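Local atomic coordinates of viral interleukin-10 homolog (PDB entry 1LQS), a protein that mimics human interleukin-10, binding and signalling through the human IL-10 receptor to suppress host immune responses, including type I interferon production in plasmacytoid dendritic cells. Residues V33-H36 with L42-E45; V50-T55 with R71-I76; S64-L69 with K104-C109. All coordinates share one frame; numbering follows the deposited sequence.

Contact 1: V33-H36 with L42-E45; sequences VTFH and LQRE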
ATOM      1  N   VAL C  33      31.495  -4.104   3.690  1.00 30.82           N
ATOM      2  CA  VAL C  33      32.918  -4.084   4.013  1.00 33.82           C
ATOM      3  C   VAL C  33      33.746  -4.328   2.762  1.00 34.84           C
ATOM      4  O   VAL C  33      34.766  -3.666   2.577  1.00 36.64           O
ATOM      5  CB  VAL C  33      33.366  -5.114   5.126  1.00 34.90           C
ATOM      6  CG1 VAL C  33      32.650  -4.827   6.448  1.00 31.18           C
ATOM      7  CG2 VAL C  33      33.142  -6.535   4.660  1.00 37.47           C
ATOM      8  N   THR C  34      33.326  -5.263   1.905  1.00 33.70           N
ATOM      9  CA  THR C  34      34.063  -5.526   0.668  1.00 33.42           C
ATOM     10  C   THR C  34      33.977  -4.265  -0.188  1.00 34.43           C
ATOM     11  O   THR C  34      34.942  -3.860  -0.827  1.00 35.81           O
ATOM     12  CB  THR C  34      33.461  -6.698  -0.173  1.00 34.54           C
ATOM     13  OG1 THR C  34      33.583  -7.940   0.531  1.00 34.43           O
ATOM     14  CG2 THR C  34      34.188  -6.815  -1.516  1.00 30.88           C
ATOM     15  N   PHE C  35      32.813  -3.634  -0.187  1.00 34.21           N
ATOM     16  CA  PHE C  35      32.628  -2.440  -0.984  1.00 33.99           C
ATOM     17  C   PHE C  35      33.529  -1.299  -0.574  1.00 35.30           C
ATOM     18  O   PHE C  35      33.997  -0.542  -1.415  1.00 36.56           O
ATOM     19  CB  PHE C  35      31.183  -1.947  -0.907  1.00 32.70           C
ATOM     20  CG  PHE C  35      30.919  -0.757  -1.784  1.00 29.86           C
ATOM     21  CD1 PHE C  35      30.879  -0.904  -3.175  1.00 29.25           C
ATOM     22  CD2 PHE C  35      30.769   0.511  -1.231  1.00 28.77           C
ATOM     23  CE1 PHE C  35      30.701   0.183  -4.001  1.00 28.24           C
ATOM     24  CE2 PHE C  35      30.590   1.620  -2.047  1.00 30.35           C
ATOM     25  CZ  PHE C  35      30.555   1.457  -3.444  1.00 31.02           C
ATOM     26  N   HIS C  36      33.744  -1.152   0.727  1.00 36.29           N
ATOM     27  CA  HIS C  36      34.568  -0.068   1.231  1.00 35.28           C
ATOM     28  C   HIS C  36      36.001  -0.144   0.696  1.00 34.84           C
ATOM     29  O   HIS C  36      36.621   0.877   0.426  1.00 34.19           O
ATOM     30  CB  HIS C  36      34.575  -0.089   2.763  1.00 34.77           C
ATOM     31  CG  HIS C  36      35.511   0.907   3.380  1.00 36.28           C
ATOM     32  ND1 HIS C  36      35.248   2.261   3.409  1.00 37.39           N
ATOM     33  CD2 HIS C  36      36.731   0.753   3.948  1.00 35.14           C
ATOM     34  CE1 HIS C  36      36.264   2.897   3.964  1.00 34.76           C
ATOM     35  NE2 HIS C  36      37.176   2.005   4.299  1.00 35.92           N
ATOM     36  N   LEU C  42      35.831   2.257  -7.891  1.00 43.89           N
ATOM     37  CA  LEU C  42      34.502   2.329  -8.491  1.00 43.36           C
ATOM     38  C   LEU C  42      33.885   3.713  -8.507  1.00 44.54           C
ATOM     39  O   LEU C  42      33.034   3.985  -9.352  1.00 46.53           O
ATOM     40  CB  LEU C  42      33.521   1.371  -7.794  1.00 41.15           C
ATOM     41  CG  LEU C  42      33.860  -0.122  -7.816  1.00 40.46           C
ATOM     42  CD1 LEU C  42      32.689  -0.934  -7.299  1.00 37.54           C
ATOM     43  CD2 LEU C  42      34.202  -0.539  -9.230  1.00 39.39           C
ATOM     44  N   GLN C  43      34.287   4.591  -7.592  1.00 44.76           N
ATOM     45  CA  GLN C  43      33.701   5.927  -7.575  1.00 46.18           C
ATOM     46  C   GLN C  43      34.611   7.017  -8.135  1.00 48.91           C
ATOM     47  O   GLN C  43      34.470   8.192  -7.783  1.00 47.54           O
ATOM     48  CB  GLN C  43      33.253   6.311  -6.157  1.00 44.83           C
ATOM     49  CG  GLN C  43      32.203   5.384  -5.532  1.00 40.77           C
ATOM     50  CD  GLN C  43      31.669   5.908  -4.205  1.00 38.30           C
ATOM     51  OE1 GLN C  43      32.410   6.464  -3.404  1.00 35.04           O
ATOM     52  NE2 GLN C  43      30.380   5.721  -3.968  1.00 39.84           N
ATOM     53  N   ARG C  44      35.534   6.636  -9.019  1.00 53.60           N
ATOM     54  CA  ARG C  44      36.443   7.616  -9.611  1.00 57.93           C
ATOM     55  C   ARG C  44      35.782   8.458 -10.696  1.00 58.95           C
ATOM     56  O   ARG C  44      35.586   9.660 -10.507  1.00 58.50           O
ATOM     57  CB  ARG C  44      37.717   6.947 -10.151  1.00 59.61           C
ATOM     58  CG  ARG C  44      38.917   7.228  -9.242  1.00 63.81           C
ATOM     59  CD  ARG C  44      40.280   7.032  -9.894  1.00 65.70           C
ATOM     60  NE  ARG C  44      40.540   5.646 -10.267  1.00 69.38           N
ATOM     61  CZ  ARG C  44      41.758   5.117 -10.345  1.00 71.37           C
ATOM     62  NH1 ARG C  44      42.820   5.868 -10.067  1.00 72.11           N
ATOM     63  NH2 ARG C  44      41.919   3.848 -10.710  1.00 70.82           N
ATOM     64  N   GLU C  45      35.446   7.843 -11.830  1.00 60.47           N
ATOM     65  CA  GLU C  45      34.790   8.584 -12.903  1.00 61.61           C
ATOM     66  C   GLU C  45      33.659   9.363 -12.262  1.00 61.29           C
ATOM     67  O   GLU C  45      33.701  10.589 -12.163  1.00 61.39           O
ATOM     68  CB  GLU C  45      34.213   7.639 -13.963  1.00 63.95           C
ATOM     69  CG  GLU C  45      33.055   8.262 -14.757  1.00 68.53           C
ATOM     70  CD  GLU C  45      32.618   7.425 -15.960  1.00 71.74           C
ATOM     71  OE1 GLU C  45      31.538   7.721 -16.538  1.00 71.51           O
ATOM     72  OE2 GLU C  45      33.361   6.487 -16.337  1.00 72.90           O
TER
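The phenyl ring of Phe35 meets Leu42 obliquely and has Gln43 at its edge. Close to the ring plane, the amide nitrogen NE2 of Gln43 comes within 4.3 Å of CZ, while the methyl CD1 of Leu42 approaches CE1 at 4.0 Å. Phe35 belongs to the body of helix 25-42 and Leu42 to its last turn, so a helix packs against its own C-terminal end: the aromatic side chain bridges a gap of 9.1 Å between the CA atoms of Phe35 and Leu42. The reach comes from the first torsion of Phe35, whose CG stands opposite the backbone N (chi1 -176°) and carries the CE1 and CZ side of the ring toward the helix end. No hydrogen bond joins the two segments; the contact is small, buried and mostly apolar.

Gln43, the first residue to leave helical geometry, has its polar end engaged elsewhere. Its NE2 donates to the backbone oxygen of Ser140 of the second subunit, and its OE1 is hydrogen-bonded to the backbone of another protein's chain, which probably restrains the amide's rotation. Within the chain, Phe35 also rests on Met95 of helix 89-106, and Leu42 packs on Tyr85 and Leu88 in the connection leading into that helix. Leu139, on helix 135-140 of the second subunit, lies against Leu42, placing this helix end at the interface of the intertwined IL-10-family dimer.

Contact 2: V50-T55 with R71-I76; sequences VWLDGT and RRYLEI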
ATOM      1  N   VAL C  50      22.526  10.789  -9.866  1.00 40.02           N
ATOM      2  CA  VAL C  50      21.911   9.740  -9.077  1.00 38.87           C
ATOM      3  C   VAL C  50      21.011   8.892  -9.956  1.00 40.92           C
ATOM      4  O   VAL C  50      20.170   9.415 -10.670  1.00 43.00           O
ATOM      5  CB  VAL C  50      21.057  10.339  -7.966  1.00 37.62           C
ATOM      6  CG1 VAL C  50      20.211   9.272  -7.321  1.00 39.79           C
ATOM      7  CG2 VAL C  50      21.937  11.006  -6.948  1.00 39.47           C
ATOM      8  N   TRP C  51      21.207   7.580  -9.903  1.00 42.12           N
ATOM      9  CA  TRP C  51      20.415   6.620 -10.660  1.00 41.41           C
ATOM     10  C   TRP C  51      19.379   6.113  -9.653  1.00 43.49           C
ATOM     11  O   TRP C  51      18.180   6.326  -9.820  1.00 44.49           O
ATOM     12  CB  TRP C  51      21.321   5.489 -11.138  1.00 41.21           C
ATOM     13  CG  TRP C  51      20.661   4.429 -11.949  1.00 41.48           C
ATOM     14  CD1 TRP C  51      19.758   4.612 -12.944  1.00 40.99           C
ATOM     15  CD2 TRP C  51      20.926   3.013 -11.898  1.00 41.21           C
ATOM     16  NE1 TRP C  51      19.444   3.406 -13.527  1.00 42.33           N
ATOM     17  CE2 TRP C  51      20.145   2.407 -12.907  1.00 39.97           C
ATOM     18  CE3 TRP C  51      21.749   2.202 -11.099  1.00 39.69           C
ATOM     19  CZ2 TRP C  51      20.155   1.026 -13.144  1.00 37.97           C
ATOM     20  CZ3 TRP C  51      21.761   0.819 -11.335  1.00 39.05           C
ATOM     21  CH2 TRP C  51      20.966   0.250 -12.352  1.00 39.13           C
ATOM     22  N   LEU C  52      19.849   5.468  -8.589  1.00 43.87           N
ATOM     23  CA  LEU C  52      18.953   4.971  -7.551  1.00 44.32           C
ATOM     24  C   LEU C  52      18.648   6.074  -6.522  1.00 45.03           C
ATOM     25  O   LEU C  52      19.312   6.148  -5.491  1.00 45.39           O
ATOM     26  CB  LEU C  52      19.597   3.787  -6.831  1.00 43.41           C
ATOM     27  CG  LEU C  52      20.229   2.724  -7.725  1.00 44.07           C
ATOM     28  CD1 LEU C  52      20.774   1.607  -6.863  1.00 43.64           C
ATOM     29  CD2 LEU C  52      19.206   2.181  -8.708  1.00 44.46           C
ATOM     30  N   ASP C  53      17.663   6.933  -6.785  1.00 44.94           N
ATOM     31  CA  ASP C  53      17.350   7.975  -5.813  1.00 45.28           C
ATOM     32  C   ASP C  53      16.677   7.416  -4.554  1.00 45.12           C
ATOM     33  O   ASP C  53      16.696   6.209  -4.324  1.00 45.51           O
ATOM     34  CB  ASP C  53      16.492   9.085  -6.432  1.00 46.31           C
ATOM     35  CG  ASP C  53      15.216   8.575  -7.063  1.00 46.59           C
ATOM     36  OD1 ASP C  53      14.445   7.861  -6.392  1.00 47.75           O
ATOM     37  OD2 ASP C  53      14.974   8.913  -8.239  1.00 49.89           O
ATOM     38  N   GLY C  54      16.080   8.288  -3.744  1.00 43.87           N
ATOM     39  CA  GLY C  54      15.470   7.840  -2.502  1.00 43.15           C
ATOM     40  C   GLY C  54      14.062   7.263  -2.443  1.00 43.40           C
ATOM     41  O   GLY C  54      13.535   7.049  -1.357  1.00 45.69           O
ATOM     42  N   THR C  55      13.421   7.006  -3.570  1.00 43.29           N
ATOM     43  CA  THR C  55      12.069   6.447  -3.528  1.00 41.44           C
ATOM     44  C   THR C  55      12.046   5.203  -4.384  1.00 39.89           C
ATOM     45  O   THR C  55      11.204   4.340  -4.212  1.00 39.91           O
ATOM     46  CB  THR C  55      11.036   7.433  -4.075  1.00 43.69           C
ATOM     47  OG1 THR C  55      11.339   7.731  -5.450  1.00 42.30           O
ATOM     48  CG2 THR C  55      11.037   8.712  -3.233  1.00 41.22           C
ATOM     49  N   ARG C  71      17.944  -8.408  -9.664  1.00 38.75           N
ATOM     50  CA  ARG C  71      18.175  -9.310 -10.793  1.00 40.03           C
ATOM     51  C   ARG C  71      19.123  -8.651 -11.784  1.00 39.03           C
ATOM     52  O   ARG C  71      20.010  -9.297 -12.352  1.00 39.00           O
ATOM     53  CB  ARG C  71      16.859  -9.639 -11.506  1.00 41.70           C
ATOM     54  CG  ARG C  71      16.062 -10.769 -10.902  1.00 44.00           C
ATOM     55  CD  ARG C  71      14.619 -10.780 -11.420  1.00 44.83           C
ATOM     56  NE  ARG C  71      13.910 -11.956 -10.923  1.00 47.83           N
ATOM     57  CZ  ARG C  71      14.113 -13.193 -11.374  1.00 47.41           C
ATOM     58  NH1 ARG C  71      14.990 -13.404 -12.337  1.00 48.98           N
ATOM     59  NH2 ARG C  71      13.460 -14.218 -10.849  1.00 47.31           N
ATOM     60  N   ARG C  72      18.911  -7.356 -11.988  1.00 38.15           N
ATOM     61  CA  ARG C  72      19.707  -6.567 -12.915  1.00 39.46           C
ATOM     62  C   ARG C  72      21.188  -6.613 -12.509  1.00 41.30           C
ATOM     63  O   ARG C  72      22.077  -6.724 -13.351  1.00 41.41           O
ATOM     64  CB  ARG C  72      19.152  -5.134 -12.924  1.00 39.15           C
ATOM     65  CG  ARG C  72      19.950  -4.098 -13.677  1.00 38.99           C
ATOM     66  CD  ARG C  72      20.245  -4.533 -15.074  1.00 42.83           C
ATOM     67  NE  ARG C  72      20.405  -3.386 -15.963  1.00 45.55           N
ATOM     68  CZ  ARG C  72      19.516  -3.038 -16.890  1.00 45.97           C
ATOM     69  NH1 ARG C  72      18.404  -3.748 -17.049  1.00 44.14           N
ATOM     70  NH2 ARG C  72      19.746  -1.982 -17.664  1.00 46.03           N
ATOM     71  N   TYR C  73      21.446  -6.549 -11.211  1.00 42.39           N
ATOM     72  CA  TYR C  73      22.807  -6.590 -10.725  1.00 43.00           C
ATOM     73  C   TYR C  73      23.392  -7.987 -10.783  1.00 43.24           C
ATOM     74  O   TYR C  73      24.507  -8.190 -11.266  1.00 45.37           O
ATOM     75  CB  TYR C  73      22.867  -6.093  -9.291  1.00 42.16           C
ATOM     76  CG  TYR C  73      22.918  -4.597  -9.160  1.00 41.34           C
ATOM     77  CD1 TYR C  73      24.126  -3.918  -9.214  1.00 40.06           C
ATOM     78  CD2 TYR C  73      21.765  -3.866  -8.909  1.00 40.84           C
ATOM     79  CE1 TYR C  73      24.181  -2.544  -9.004  1.00 40.51           C
ATOM     80  CE2 TYR C  73      21.812  -2.499  -8.701  1.00 39.32           C
ATOM     81  CZ  TYR C  73      23.018  -1.845  -8.742  1.00 39.02           C
ATOM     82  OH  TYR C  73      23.058  -0.500  -8.469  1.00 38.31           O
ATOM     83  N   LEU C  74      22.655  -8.960 -10.275  1.00 42.54           N
ATOM     84  CA  LEU C  74      23.177 -10.308 -10.288  1.00 42.73           C
ATOM     85  C   LEU C  74      23.406 -10.811 -11.707  1.00 43.12           C
ATOM     86  O   LEU C  74      24.392 -11.494 -11.974  1.00 41.88           O
ATOM     87  CB  LEU C  74      22.230 -11.245  -9.531  1.00 41.82           C
ATOM     88  CG  LEU C  74      22.104 -10.912  -8.040  1.00 40.19           C
ATOM     89  CD1 LEU C  74      21.301 -11.969  -7.317  1.00 40.04           C
ATOM     90  CD2 LEU C  74      23.476 -10.841  -7.438  1.00 39.83           C
ATOM     91  N   GLU C  75      22.520 -10.430 -12.622  1.00 42.94           N
ATOM     92  CA  GLU C  75      22.600 -10.905 -13.998  1.00 43.17           C
ATOM     93  C   GLU C  75      23.311 -10.057 -15.051  1.00 43.37           C
ATOM     94  O   GLU C  75      23.858 -10.600 -16.004  1.00 43.49           O
ATOM     95  CB  GLU C  75      21.192 -11.231 -14.494  1.00 42.48           C
ATOM     96  CG  GLU C  75      20.484 -12.298 -13.682  1.00 41.49           C
ATOM     97  CD  GLU C  75      21.209 -13.633 -13.702  1.00 42.71           C
ATOM     98  OE1 GLU C  75      21.535 -14.119 -14.812  1.00 42.00           O
ATOM     99  OE2 GLU C  75      21.443 -14.201 -12.610  1.00 40.49           O
ATOM    100  N   ILE C  76      23.312  -8.740 -14.896  1.00 43.96           N
ATOM    101  CA  ILE C  76      23.953  -7.885 -15.886  1.00 44.21           C
ATOM    102  C   ILE C  76      25.092  -7.028 -15.347  1.00 44.90           C
ATOM    103  O   ILE C  76      26.234  -7.139 -15.805  1.00 44.40           O
ATOM    104  CB  ILE C  76      22.929  -6.941 -16.562  1.00 44.15           C
ATOM    105  CG1 ILE C  76      21.796  -7.752 -17.198  1.00 43.90           C
ATOM    106  CG2 ILE C  76      23.614  -6.123 -17.632  1.00 44.20           C
ATOM    107  CD1 ILE C  76      22.269  -8.746 -18.226  1.00 43.35           C
TER
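Trp51 and Leu52 belong to an extended loop that turns at Leu52, the centre of an inverse gamma turn, and face Tyr73 on helix 62-84 with 12.6 Å between the CA atoms of Leu52 and Tyr73. Such a separation can be closed by long side chains, and here they approach from opposite directions, the hydroxyl of Tyr73 arriving at the indole edge. Trp51 extends its indole with CG anti to the backbone N (chi1 -179°), bringing the benzo end to the phenol: CZ3 lies 3.4 Å from Tyr73 OH, which sits near the indole plane. The same hydroxyl has CD1 of Leu52 at 3.5 Å; it thus touches both an aromatic edge and a methyl, which lie roughly at right angles as seen from the oxygen. The other methyl of Leu52, CD2, lies over one face of its neighbour's indole, 3.5 Å above the plane and toward the rim.

The buried polar atoms find their partners on the second subunit: Tyr73 OH is hydrogen-bonded to the backbone oxygen of its Gly138, and Trp51 NE1 donates to that of its Leu123. Further along the loop, an Asx turn folds the chain, with Thr55 N donating to Asp53 OD1 at 3.1 Å. As in the intertwined dimers of the IL-10 family, the loop between helices 25-42 and 62-84 thus lies alongside the partner's C-terminal helices, while Leu52 also packs on Leu69 of helix 62-84.

Contact 3: S64-L69 with K104-C109; sequences SVMDWL and KDMRQC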
ATOM      1  N   SER C  64       8.352  -4.593  -6.506  1.00 46.82           N
ATOM      2  CA  SER C  64       8.585  -4.910  -7.900  1.00 45.47           C
ATOM      3  C   SER C  64       9.925  -4.352  -8.355  1.00 44.72           C
ATOM      4  O   SER C  64      10.675  -5.005  -9.081  1.00 44.22           O
ATOM      5  CB  SER C  64       7.447  -4.319  -8.738  1.00 46.07           C
ATOM      6  OG  SER C  64       7.498  -4.738 -10.084  1.00 43.07           O
ATOM      7  N   VAL C  65      10.231  -3.135  -7.930  1.00 44.38           N
ATOM      8  CA  VAL C  65      11.490  -2.513  -8.331  1.00 43.96           C
ATOM      9  C   VAL C  65      12.670  -3.161  -7.619  1.00 42.46           C
ATOM     10  O   VAL C  65      13.751  -3.273  -8.182  1.00 42.06           O
ATOM     11  CB  VAL C  65      11.491  -0.988  -8.035  1.00 44.16           C
ATOM     12  CG1 VAL C  65      12.852  -0.401  -8.344  1.00 42.18           C
ATOM     13  CG2 VAL C  65      10.414  -0.291  -8.864  1.00 43.04           C
ATOM     14  N   MET C  66      12.451  -3.599  -6.385  1.00 42.28           N
ATOM     15  CA  MET C  66      13.508  -4.221  -5.605  1.00 42.53           C
ATOM     16  C   MET C  66      13.980  -5.489  -6.287  1.00 42.28           C
ATOM     17  O   MET C  66      15.188  -5.752  -6.327  1.00 43.43           O
ATOM     18  CB  MET C  66      13.024  -4.546  -4.184  1.00 43.22           C
ATOM     19  CG  MET C  66      14.132  -4.949  -3.198  1.00 43.88           C
ATOM     20  SD  MET C  66      15.207  -3.574  -2.647  1.00 42.85           S
ATOM     21  CE  MET C  66      16.478  -3.697  -3.863  1.00 44.64           C
ATOM     22  N   ASP C  67      13.038  -6.269  -6.825  1.00 42.30           N
ATOM     23  CA  ASP C  67      13.385  -7.521  -7.503  1.00 41.33           C
ATOM     24  C   ASP C  67      14.093  -7.213  -8.797  1.00 40.85           C
ATOM     25  O   ASP C  67      15.143  -7.792  -9.095  1.00 42.55           O
ATOM     26  CB  ASP C  67      12.153  -8.365  -7.823  1.00 41.87           C
ATOM     27  CG  ASP C  67      12.516  -9.816  -8.162  1.00 44.33           C
ATOM     28  OD1 ASP C  67      12.852 -10.563  -7.215  1.00 44.75           O
ATOM     29  OD2 ASP C  67      12.482 -10.207  -9.361  1.00 43.04           O
ATOM     30  N   TRP C  68      13.513  -6.299  -9.568  1.00 39.55           N
ATOM     31  CA  TRP C  68      14.103  -5.911 -10.834  1.00 37.56           C
ATOM     32  C   TRP C  68      15.555  -5.562 -10.620  1.00 36.06           C
ATOM     33  O   TRP C  68      16.433  -6.138 -11.273  1.00 35.77           O
ATOM     34  CB  TRP C  68      13.392  -4.699 -11.449  1.00 38.61           C
ATOM     35  CG  TRP C  68      13.902  -4.399 -12.831  1.00 39.36           C
ATOM     36  CD1 TRP C  68      13.665  -5.128 -13.964  1.00 39.30           C
ATOM     37  CD2 TRP C  68      14.812  -3.358 -13.210  1.00 39.30           C
ATOM     38  NE1 TRP C  68      14.374  -4.609 -15.022  1.00 39.92           N
ATOM     39  CE2 TRP C  68      15.088  -3.522 -14.587  1.00 40.23           C
ATOM     40  CE3 TRP C  68      15.426  -2.305 -12.521  1.00 40.77           C
ATOM     41  CZ2 TRP C  68      15.953  -2.671 -15.289  1.00 41.55           C
ATOM     42  CZ3 TRP C  68      16.293  -1.454 -13.226  1.00 42.11           C
ATOM     43  CH2 TRP C  68      16.544  -1.648 -14.593  1.00 42.00           C
ATOM     44  N   LEU C  69      15.799  -4.622  -9.702  1.00 34.28           N
ATOM     45  CA  LEU C  69      17.153  -4.173  -9.402  1.00 34.52           C
ATOM     46  C   LEU C  69      18.104  -5.303  -9.060  1.00 36.26           C
ATOM     47  O   LEU C  69      19.152  -5.457  -9.701  1.00 37.30           O
ATOM     48  CB  LEU C  69      17.149  -3.166  -8.267  1.00 34.04           C
ATOM     49  CG  LEU C  69      16.721  -1.745  -8.646  1.00 36.56           C
ATOM     50  CD1 LEU C  69      16.956  -0.811  -7.453  1.00 32.40           C
ATOM     51  CD2 LEU C  69      17.504  -1.268  -9.872  1.00 35.15           C
ATOM     52  N   LYS C 104      18.280 -15.337  -2.759  1.00 46.09           N
ATOM     53  CA  LYS C 104      17.693 -16.656  -2.584  1.00 46.68           C
ATOM     54  C   LYS C 104      16.861 -16.706  -1.311  1.00 46.91           C
ATOM     55  O   LYS C 104      15.830 -17.377  -1.270  1.00 48.01           O
ATOM     56  CB  LYS C 104      18.784 -17.731  -2.535  1.00 48.36           C
ATOM     57  CG  LYS C 104      19.511 -17.914  -3.868  1.00 51.77           C
ATOM     58  CD  LYS C 104      20.534 -19.043  -3.820  1.00 53.91           C
ATOM     59  CE  LYS C 104      21.239 -19.192  -5.164  1.00 54.58           C
ATOM     60  NZ  LYS C 104      22.287 -20.255  -5.162  1.00 55.07           N
ATOM     61  N   ASP C 105      17.305 -15.994  -0.273  1.00 46.14           N
ATOM     62  CA  ASP C 105      16.574 -15.959   0.995  1.00 44.69           C
ATOM     63  C   ASP C 105      15.365 -15.035   0.963  1.00 44.42           C
ATOM     64  O   ASP C 105      14.376 -15.284   1.642  1.00 44.41           O
ATOM     65  CB  ASP C 105      17.492 -15.535   2.139  1.00 43.70           C
ATOM     66  CG  ASP C 105      18.231 -16.700   2.750  1.00 44.40           C
ATOM     67  OD1 ASP C 105      18.912 -16.484   3.782  1.00 42.11           O
ATOM     68  OD2 ASP C 105      18.130 -17.826   2.195  1.00 43.37           O
ATOM     69  N   MET C 106      15.450 -13.963   0.188  1.00 45.31           N
ATOM     70  CA  MET C 106      14.346 -13.025   0.083  1.00 46.71           C
ATOM     71  C   MET C 106      13.140 -13.610  -0.669  1.00 48.64           C
ATOM     72  O   MET C 106      11.990 -13.289  -0.343  1.00 47.98           O
ATOM     73  CB  MET C 106      14.807 -11.750  -0.609  1.00 46.60           C
ATOM     74  CG  MET C 106      15.656 -10.826   0.235  1.00 43.72           C
ATOM     75  SD  MET C 106      16.102  -9.403  -0.786  1.00 42.59           S
ATOM     76  CE  MET C 106      14.535  -8.556  -0.877  1.00 41.84           C
ATOM     77  N   ARG C 107      13.390 -14.458  -1.670  1.00 49.96           N
ATOM     78  CA  ARG C 107      12.290 -15.056  -2.425  1.00 52.67           C
ATOM     79  C   ARG C 107      11.766 -16.307  -1.740  1.00 53.17           C
ATOM     80  O   ARG C 107      11.137 -17.158  -2.360  1.00 54.73           O
ATOM     81  CB  ARG C 107      12.718 -15.379  -3.857  1.00 53.78           C
ATOM     82  CG  ARG C 107      13.049 -14.139  -4.663  1.00 58.09           C
ATOM     83  CD  ARG C 107      13.110 -14.391  -6.160  1.00 60.46           C
ATOM     84  NE  ARG C 107      11.807 -14.273  -6.820  1.00 63.60           N
ATOM     85  CZ  ARG C 107      10.930 -15.266  -6.964  1.00 64.34           C
ATOM     86  NH1 ARG C 107      11.198 -16.479  -6.494  1.00 64.97           N
ATOM     87  NH2 ARG C 107       9.786 -15.051  -7.601  1.00 63.92           N
ATOM     88  N   GLN C 108      12.022 -16.392  -0.444  1.00 53.73           N
ATOM     89  CA  GLN C 108      11.599 -17.522   0.363  1.00 53.93           C
ATOM     90  C   GLN C 108      10.613 -16.977   1.411  1.00 54.22           C
ATOM     91  O   GLN C 108      10.030 -17.733   2.195  1.00 53.90           O
ATOM     92  CB  GLN C 108      12.840 -18.136   1.014  1.00 54.07           C
ATOM     93  CG  GLN C 108      12.753 -19.600   1.369  1.00 55.38           C
ATOM     94  CD  GLN C 108      14.132 -20.250   1.414  1.00 57.72           C
ATOM     95  OE1 GLN C 108      14.363 -21.211   2.159  1.00 57.55           O
ATOM     96  NE2 GLN C 108      15.055 -19.731   0.601  1.00 56.54           N
ATOM     97  N   CYS C 109      10.445 -15.651   1.402  1.00 53.92           N
ATOM     98  CA  CYS C 109       9.533 -14.941   2.304  1.00 52.80           C
ATOM     99  C   CYS C 109       8.526 -14.101   1.493  1.00 51.88           C
ATOM    100  O   CYS C 109       8.892 -13.107   0.855  1.00 50.47           O
ATOM    101  CB  CYS C 109      10.315 -14.012   3.253  1.00 54.61           C
ATOM    102  SG  CYS C 109       9.220 -13.001   4.309  1.00 55.11           S
TER
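Met66 and Met106 make the apolar part of this contact between helix 62-84 and the end of helix 89-106: the terminal methyl CE of Met106 comes to 4.3 Å from CG of Met66. Both side chains are buried. Here two helices of the helical cytokine bundle pack side by side, covered by helix 142-155 of the second subunit, whose Tyr152 lies on Met66 and Leu149 on Met106.

The electrostatic part links Asp67 to Arg107, the first residue beyond the helix. Asp67 OD1 lies 3.9 Å from Arg107 NE, a long salt bridge, with the oxygen in the guanidinium plane at its edge. The side chains cross at about a right angle, and the carboxylate and guanidinium planes are 63° apart. CD and NE of Arg107 are almost equally near OD1; after the bend at chi3 (87°) the guanidinium carbon lies farther off.

Asp67 has other partners: its OD1 is hydrogen-bonded to Tyr103 OH and its OD2 pairs with Arg71 NE. The chemistry implies a small apolar contact, probably tolerant of adjustment because both methionine chains are flexible, beside an arginine that probably adds a modest attraction to a carboxylate already held by Tyr103 and Arg71.

How the contacts relate
All three contacts reach the second subunit, but they differ in burial and chemistry. Contacts 1 and 2 are buried throughout, the first setting a phenyl ring against leucine and an amide, the second bringing indole, phenol and leucine together, with polar ends satisfied by other chains; contact 3 lies near the centre of the chain yet runs from buried methionines to an exposed arginine, and alone has an ion pair across its segments. Contacts 2 and 3 share helix 62-84 and touch directly, CD2 of Leu52 lying 3.9 Å from CD1 of Leu69. Contact 1, on helix 25-42 and its exit, stands apart: its centre is about 16 Å from that of contact 2 and about 24 Å from that of contact 3.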